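Local coordinates for protein ceramide very long chain fatty acid hydroxylase SCS7 (Saccharomyces cerevisiae, PDB 4ZR1) that hydroxylates the very long chain fatty acid of ceramides, probably at C-2, as a zinc-containing integral membrane enzyme of sphingolipid metabolism, at residues P191-F194 and V195-C198. Sequence-based numbering, arbitrary orientation.
Sequences PTLF and VILC
C198 sets its CB over one face of the F194 ring, one helical turn on, and brings its sulfur to the same ring from an oblique direction, a cysteine sulfur-aromatic contact. C198 CB makes the CH-pi part, 3.9 Å from the centroid of the F194 ring and 23° off the normal, displaced toward the rim. The sulfur takes the more slanting line: C198 SG is 4.5 Å from the F194 ring centroid and touches CE2 and CZ. Two torsions arrange this: F194 CG is anti to the backbone N (chi1 174°), which swings the ring along the helix toward C198, and C198 SG is anti to its own N (chi1 -175°), which carries it beside CE2 and CZ. The same pair also shares a backbone hydrogen bond, C198 N to F194 O at 2.8 Å. All this is the first part of the transmembrane helix 191-208, where V195 N returns to P191 O at 2.9 Å; the bond from L197 N to L193 O is weak. On another flank of the helix L193 CD2 meets I196 CD1 at 4.2 Å, a loose apolar touch, with L193 against a bound octyl glucoside. Cutting F194 back to an alanine is likely to leave C198 without its aromatic partner and to open a gap beside Y225, on which F194 stacks, and W111, whose ring it meets. One bound tridecane touches F194 and a second touches C198.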
loop_
_atom_site.group_PDB
_atom_site.type_symbol
_atom_site.label_atom_id
_atom_site.label_comp_id
_atom_site.label_asym_id
_atom_site.label_seq_id
_atom_site.Cartn_x
_atom_site.Cartn_y
_atom_site.Cartn_z
ATOM N N PRO A 191 12.234 -3.585 -2.961
ATOM C CA PRO A 191 13.306 -3.090 -2.088
ATOM C C PRO A 191 13.909 -1.794 -2.613
ATOM O O PRO A 191 14.279 -0.920 -1.826
ATOM C CB PRO A 191 14.323 -4.240 -2.082
ATOM C CG PRO A 191 13.504 -5.461 -2.357
ATOM C CD PRO A 191 12.387 -5.017 -3.274
ATOM N N THR A 192 13.976 -1.663 -3.931
ATOM C CA THR A 192 14.445 -0.430 -4.554
ATOM C C THR A 192 13.681 0.782 -4.020
ATOM O O THR A 192 14.287 1.780 -3.630
ATOM C CB THR A 192 14.314 -0.492 -6.087
ATOM O OG1 THR A 192 15.111 -1.573 -6.590
ATOM C CG2 THR A 192 14.795 0.793 -6.710
ATOM N N LEU A 193 12.354 0.705 -3.983
ATOM C CA LEU A 193 11.600 1.819 -3.416
ATOM C C LEU A 193 11.710 1.869 -1.899
ATOM O O LEU A 193 11.759 2.958 -1.324
ATOM C CB LEU A 193 10.120 1.775 -3.799
ATOM C CG LEU A 193 9.723 1.997 -5.258
ATOM C CD1 LEU A 193 8.200 2.063 -5.376
ATOM C CD2 LEU A 193 10.383 3.229 -5.857
ATOM N N PHE A 194 11.734 0.706 -1.243
ATOM C CA PHE A 194 11.771 0.703 0.214
ATOM C C PHE A 194 13.020 1.424 0.743
ATOM O O PHE A 194 12.948 2.190 1.708
ATOM C CB PHE A 194 11.713 -0.713 0.776
ATOM C CG PHE A 194 11.884 -0.752 2.269
ATOM C CD1 PHE A 194 10.838 -0.381 3.104
ATOM C CD2 PHE A 194 13.100 -1.100 2.839
ATOM C CE1 PHE A 194 10.996 -0.366 4.475
ATOM C CE2 PHE A 194 13.263 -1.094 4.217
ATOM C CZ PHE A 194 12.211 -0.724 5.034
ATOM N N VAL A 195 14.152 1.187 0.092
ATOM C CA VAL A 195 15.419 1.802 0.469
ATOM C C VAL A 195 15.369 3.337 0.439
ATOM O O VAL A 195 15.864 4.002 1.350
ATOM C CB VAL A 195 16.543 1.297 -0.450
ATOM C CG1 VAL A 195 17.820 2.086 -0.230
ATOM C CG2 VAL A 195 16.764 -0.199 -0.230
ATOM N N ILE A 196 14.765 3.891 -0.607
ATOM C CA ILE A 196 14.579 5.336 -0.731
ATOM C C ILE A 196 13.767 5.935 0.424
ATOM O O ILE A 196 14.048 7.046 0.872
ATOM C CB ILE A 196 13.855 5.691 -2.044
ATOM C CG1 ILE A 196 14.630 5.200 -3.258
ATOM C CG2 ILE A 196 13.625 7.168 -2.147
ATOM C CD1 ILE A 196 13.807 5.291 -4.545
ATOM N N LEU A 197 12.754 5.206 0.891
ATOM C CA LEU A 197 11.853 5.705 1.940
ATOM C C LEU A 197 12.435 5.480 3.325
ATOM O O LEU A 197 12.283 6.301 4.224
ATOM C CB LEU A 197 10.493 5.017 1.847
ATOM C CG LEU A 197 9.715 5.191 0.548
ATOM C CD1 LEU A 197 8.587 4.186 0.493
ATOM C CD2 LEU A 197 9.158 6.600 0.461
ATOM N N CYS A 198 13.099 4.344 3.483
ATOM C CA CYS A 198 13.659 3.953 4.758
ATOM C C CYS A 198 14.874 4.789 5.127
ATOM O O CYS A 198 15.104 5.069 6.300
ATOM C CB CYS A 198 14.036 2.474 4.724
ATOM S SG CYS A 198 14.593 1.847 6.291
#